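Local atomic coordinates of synaptonemal complex protein 2 (Mus musculus, PDB entry 5IWZ), a protein that forms a major part of the axial and lateral elements of synaptonemal complexes in meiotic prophase and is required for chromosome synapsis, SYCP3 insertion and normal fertility. Residues P8-L13 / A31-I37; E232-Q236 / F252-D257. One frame throughout, in Å; residues are numbered along the deposited sequence.

Interaction 1 (P8-L13 / A31-I37)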
# COMPACT_ATOMS: atom_id res chain seq x y z
N PRO A 8 -26.27 -13.82 -17.49
CA PRO A 8 -24.85 -14.16 -17.61
C PRO A 8 -24.59 -15.56 -17.09
O PRO A 8 -25.24 -16.02 -16.15
CB PRO A 8 -24.15 -13.11 -16.72
CG PRO A 8 -25.25 -12.16 -16.23
CD PRO A 8 -26.54 -12.90 -16.37
N ASP A 9 -23.63 -16.25 -17.70
CA ASP A 9 -23.33 -17.64 -17.34
C ASP A 9 -21.86 -17.77 -16.94
O ASP A 9 -20.97 -17.68 -17.79
CB ASP A 9 -23.65 -18.59 -18.50
CG ASP A 9 -23.54 -20.06 -18.10
OD1 ASP A 9 -23.73 -20.93 -18.98
OD2 ASP A 9 -23.27 -20.35 -16.91
N LEU A 10 -21.62 -18.03 -15.64
CA LEU A 10 -20.24 -18.18 -15.16
C LEU A 10 -19.51 -19.30 -15.88
O LEU A 10 -18.30 -19.19 -16.12
CB LEU A 10 -20.22 -18.44 -13.66
CG LEU A 10 -20.49 -17.19 -12.82
CD1 LEU A 10 -20.74 -17.60 -11.39
CD2 LEU A 10 -19.32 -16.23 -12.91
N GLN A 11 -20.21 -20.37 -16.24
CA GLN A 11 -19.58 -21.47 -16.97
C GLN A 11 -18.99 -21.02 -18.30
O GLN A 11 -18.21 -21.78 -18.91
CB GLN A 11 -20.59 -22.59 -17.21
CG GLN A 11 -21.22 -23.12 -15.94
CD GLN A 11 -22.38 -24.05 -16.23
OE1 GLN A 11 -22.41 -25.19 -15.75
NE2 GLN A 11 -23.34 -23.58 -17.03
N GLN A 12 -19.33 -19.82 -18.76
CA GLN A 12 -18.89 -19.26 -20.02
C GLN A 12 -17.69 -18.33 -19.86
O GLN A 12 -17.39 -17.58 -20.80
CB GLN A 12 -20.04 -18.49 -20.66
CG GLN A 12 -21.27 -19.31 -20.87
CD GLN A 12 -21.28 -19.94 -22.23
OE1 GLN A 12 -21.87 -19.39 -23.17
NE2 GLN A 12 -20.61 -21.08 -22.37
N LEU A 13 -17.03 -18.35 -18.70
CA LEU A 13 -15.91 -17.45 -18.43
C LEU A 13 -14.91 -17.43 -19.57
O LEU A 13 -14.49 -16.35 -20.02
CB LEU A 13 -15.20 -17.86 -17.13
CG LEU A 13 -13.98 -16.99 -16.75
CD1 LEU A 13 -14.37 -15.53 -16.53
CD2 LEU A 13 -13.24 -17.53 -15.51
N ALA A 31 -20.65 -8.65 -17.32
CA ALA A 31 -21.90 -9.21 -16.81
C ALA A 31 -21.62 -10.28 -15.76
O ALA A 31 -22.34 -10.38 -14.76
CB ALA A 31 -22.74 -9.77 -17.96
N LEU A 32 -20.56 -11.08 -15.97
CA LEU A 32 -20.20 -12.08 -14.97
C LEU A 32 -19.85 -11.44 -13.64
O LEU A 32 -20.13 -12.00 -12.57
CB LEU A 32 -19.03 -12.93 -15.44
CG LEU A 32 -19.20 -13.75 -16.71
CD1 LEU A 32 -18.02 -14.70 -16.81
CD2 LEU A 32 -20.53 -14.49 -16.70
N LEU A 33 -19.22 -10.26 -13.67
CA LEU A 33 -18.84 -9.59 -12.44
C LEU A 33 -20.04 -9.20 -11.59
O LEU A 33 -19.85 -8.79 -10.44
CB LEU A 33 -17.99 -8.35 -12.76
CG LEU A 33 -16.58 -8.59 -13.31
CD1 LEU A 33 -15.89 -7.27 -13.58
CD2 LEU A 33 -15.76 -9.42 -12.34
N GLN A 34 -21.27 -9.32 -12.10
CA GLN A 34 -22.45 -9.00 -11.31
C GLN A 34 -23.10 -10.23 -10.68
O GLN A 34 -24.10 -10.09 -9.98
CB GLN A 34 -23.50 -8.27 -12.17
CG GLN A 34 -22.95 -7.24 -13.16
CD GLN A 34 -21.98 -6.25 -12.54
OE1 GLN A 34 -22.15 -5.81 -11.40
NE2 GLN A 34 -20.95 -5.88 -13.31
N ILE A 35 -22.54 -11.42 -10.91
CA ILE A 35 -23.03 -12.67 -10.31
C ILE A 35 -22.28 -12.92 -9.01
O ILE A 35 -21.08 -12.64 -8.89
CB ILE A 35 -22.84 -13.85 -11.27
CG1 ILE A 35 -23.47 -13.59 -12.63
CG2 ILE A 35 -23.43 -15.12 -10.68
CD1 ILE A 35 -23.18 -14.70 -13.62
N ASP A 36 -22.99 -13.45 -8.02
CA ASP A 36 -22.35 -13.92 -6.80
C ASP A 36 -21.88 -15.35 -7.00
O ASP A 36 -22.67 -16.23 -7.33
CB ASP A 36 -23.29 -13.81 -5.60
CG ASP A 36 -23.01 -12.59 -4.74
OD1 ASP A 36 -23.92 -11.76 -4.52
OD2 ASP A 36 -21.85 -12.45 -4.28
N ILE A 37 -20.58 -15.56 -6.79
CA ILE A 37 -19.97 -16.87 -7.00
C ILE A 37 -20.50 -17.84 -5.95
O ILE A 37 -20.45 -17.56 -4.75
CB ILE A 37 -18.44 -16.77 -6.94
CG1 ILE A 37 -17.90 -15.88 -8.06
CG2 ILE A 37 -17.81 -18.17 -7.01
CD1 ILE A 37 -18.14 -16.41 -9.43

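Interaction 2 (E232-Q236 / F252-D257)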
# COMPACT_ATOMS: atom_id res chain seq x y z
N GLU A 232 17.18 -10.15 14.94
CA GLU A 232 17.64 -9.12 15.86
C GLU A 232 19.17 -9.17 16.02
O GLU A 232 19.83 -8.13 16.07
CB GLU A 232 16.93 -9.27 17.20
CG GLU A 232 16.90 -8.00 18.03
CD GLU A 232 15.84 -8.02 19.13
OE1 GLU A 232 16.00 -7.28 20.13
OE2 GLU A 232 14.84 -8.76 18.99
N LYS A 233 19.75 -10.37 16.05
CA LYS A 233 21.21 -10.47 16.18
C LYS A 233 21.91 -9.89 14.95
O LYS A 233 22.83 -9.07 15.08
CB LYS A 233 21.62 -11.93 16.41
CG LYS A 233 23.04 -12.09 16.99
CD LYS A 233 23.21 -13.41 17.74
CE LYS A 233 23.53 -14.58 16.81
NZ LYS A 233 24.87 -14.46 16.18
N ARG A 234 21.46 -10.27 13.75
CA ARG A 234 22.08 -9.78 12.52
C ARG A 234 22.04 -8.26 12.43
O ARG A 234 23.01 -7.62 12.00
CB ARG A 234 21.38 -10.38 11.29
CG ARG A 234 21.68 -11.85 11.04
CD ARG A 234 23.15 -12.08 10.68
NE ARG A 234 23.51 -11.44 9.42
CZ ARG A 234 24.74 -11.43 8.92
NH1 ARG A 234 25.73 -12.02 9.57
NH2 ARG A 234 24.98 -10.82 7.76
N ARG A 235 20.92 -7.66 12.85
CA ARG A 235 20.77 -6.21 12.79
C ARG A 235 21.81 -5.49 13.63
O ARG A 235 22.04 -4.29 13.40
CB ARG A 235 19.35 -5.81 13.22
CG ARG A 235 18.26 -6.45 12.36
CD ARG A 235 16.94 -5.67 12.37
NE ARG A 235 16.34 -5.59 13.69
CZ ARG A 235 15.54 -6.51 14.22
NH1 ARG A 235 15.25 -7.62 13.54
NH2 ARG A 235 15.02 -6.33 15.43
N GLN A 236 22.46 -6.18 14.58
CA GLN A 236 23.51 -5.53 15.36
C GLN A 236 24.70 -5.15 14.49
O GLN A 236 25.43 -4.21 14.82
CB GLN A 236 23.95 -6.44 16.52
CG GLN A 236 22.89 -6.62 17.59
CD GLN A 236 22.36 -5.30 18.09
OE1 GLN A 236 23.11 -4.46 18.58
NE2 GLN A 236 21.04 -5.10 17.95
N PHE A 252 18.68 2.12 15.55
CA PHE A 252 18.12 1.00 14.80
C PHE A 252 18.36 -0.32 15.51
O PHE A 252 17.45 -1.14 15.66
CB PHE A 252 18.69 0.96 13.39
CG PHE A 252 18.05 -0.06 12.50
CD1 PHE A 252 16.77 0.16 11.98
CD2 PHE A 252 18.71 -1.24 12.18
CE1 PHE A 252 16.17 -0.78 11.15
CE2 PHE A 252 18.11 -2.18 11.36
CZ PHE A 252 16.84 -1.95 10.84
N LYS A 253 19.61 -0.53 15.97
CA LYS A 253 20.00 -1.75 16.66
C LYS A 253 19.20 -2.01 17.94
O LYS A 253 19.24 -3.13 18.46
CB LYS A 253 21.50 -1.69 17.01
CG LYS A 253 21.76 -1.08 18.40
CD LYS A 253 23.13 -0.46 18.55
CE LYS A 253 23.29 0.19 19.91
NZ LYS A 253 23.08 -0.77 21.02
N GLU A 254 18.52 -1.00 18.49
CA GLU A 254 17.75 -1.18 19.72
C GLU A 254 16.32 -1.65 19.49
O GLU A 254 15.62 -1.97 20.46
CB GLU A 254 17.73 0.12 20.54
CG GLU A 254 19.09 0.59 20.99
CD GLU A 254 19.72 -0.35 21.99
OE1 GLU A 254 20.96 -0.38 22.09
OE2 GLU A 254 19.00 -1.08 22.70
N ILE A 255 15.86 -1.71 18.24
CA ILE A 255 14.50 -2.17 17.98
C ILE A 255 14.39 -3.65 18.34
O ILE A 255 15.10 -4.49 17.77
CB ILE A 255 14.09 -1.91 16.53
CG1 ILE A 255 14.19 -0.42 16.18
CG2 ILE A 255 12.68 -2.44 16.27
CD1 ILE A 255 13.90 -0.15 14.71
N LYS A 256 13.52 -3.96 19.29
CA LYS A 256 13.27 -5.32 19.74
C LYS A 256 12.03 -5.85 19.03
O LYS A 256 11.00 -5.17 18.98
CB LYS A 256 13.08 -5.38 21.26
CG LYS A 256 14.15 -4.64 22.05
CD LYS A 256 13.87 -4.65 23.56
CE LYS A 256 12.59 -3.90 23.90
NZ LYS A 256 12.73 -2.42 23.72
N ASP A 257 12.14 -7.07 18.47
CA ASP A 257 11.00 -7.65 17.76
C ASP A 257 9.76 -7.73 18.65
O ASP A 257 8.64 -7.53 18.17
CB ASP A 257 11.37 -9.04 17.22
CG ASP A 257 12.35 -9.01 16.04
OD1 ASP A 257 12.98 -7.96 15.78
OD2 ASP A 257 12.52 -10.06 15.37

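Interaction 1 (P8-L13 / A31-I37)
Leu10 and Leu32 run antiparallel alongside each other, and with Pro8 they account for most of a contact that has no hydrogen bond across it. Leu32, its CG anti to the carbonyl carbon (chi1 -61°), divides its two methyls between two neighbours: CD2 lies 3.4 Å from Asp9 O, against the backbone, while CD1 rests 3.8 Å from Leu13 CD1. Leu10 meets the two isoleucines. It and Ile35 come together end on, with Leu10 CD1 and Ile35 CG2 3.7 Å apart, and the same CD1 is pressed tightly against Ile37 CD1 at 3.5 Å.

Pro8 adds its ring, whose CB sits 3.6 Å from Ile35 CD1 and 3.8 Å from Ala31 CB. Ile35 therefore wedges between Pro8 and Leu10, a position prepared by the type I turn from Leu32 to Ile35. Asp9 turns its carboxylate back on its own segment: OD2 accepts from both the backbone N and the NE2 of Gln11, the first bond closing an Asx turn. Apolar side chains thus pack the N-terminal lead-in to helix 13-23 against the end of helix 27-32, a loop laid on a helix end at the start of the armadillo-repeat-like part of this N-terminal fragment.

Interaction 2 (E232-Q236 / F252-D257)
Asp257 OD1 receives both terminal nitrogens of Arg235, though unequally: NH2 makes the short salt bridge, at 2.6 Å, and NH1 a weak, bent bond. The guanidinium and carboxylate planes are nearly coplanar, 16° apart, and NH2 meets OD1 nearly along the C-O bond direction. The same NH2 also donates to Ile255 O at 3.0 Å; this oxygen lies in the guanidinium plane, whereas the nitrogen stands above the plane of the carbonyl. Two acceptors on NH2, with a weak bond from NH1 to Thr230 O, are likely to hold the buried cation's rotation, and Glu232 CA lies above one face, offset toward its rim. A bend at chi3 (-62°) swings the guanidinium round after CD has passed Phe252, whose CE2 is 3.8 Å from Arg235 CD.

Glu232, extended beyond CG, runs alongside Lys256 and takes the backbone N-H of Asp257 on OE2 in an almost straight bond of 3.2 Å that arrives from above the carboxylate plane. The amine of Lys256 goes instead to Asp263. Gln236 NE2 donates to Lys253 O over 2.7 Å, on a carbonyl lone pair and within its own amide plane, while OE1 lies against the aliphatic part of Lys253.

A methionine in place of Arg235 would probably leave Asp257 without its cation and Ile255 O without this donor, freeing the turn after helix 246-253 to shift. Glu232 OE2 and Asp257 OD1 are only 3.8 Å apart, and the arginine probably offsets their mutual repulsion. Side chains of helix 232-242 thus supply donors to Lys253 O and Ile255 O and an acceptor to the N-H of Asp257, and one buried charge ties the departing chain down.

How the interactions relate
From the N terminus, the chain enters interaction 1 at once: its first segment leads into helix 13-23, and the chain returns at the end of helix 27-32, so that the contact closes a loop made almost entirely of helix. A long run of helices follows before interaction 2, which likewise closes a helical hairpin, joining the start of helix 232-242 to the end of helix 246-253. The two loops lie in series, neither nested nor crossed, with centres about 50 Å apart on opposite sides of the chain's centre. One joins the first helices by apolar packing; the other joins later ones by a salt bridge and hydrogen bonds, just before helix 260-274 and the strands that follow.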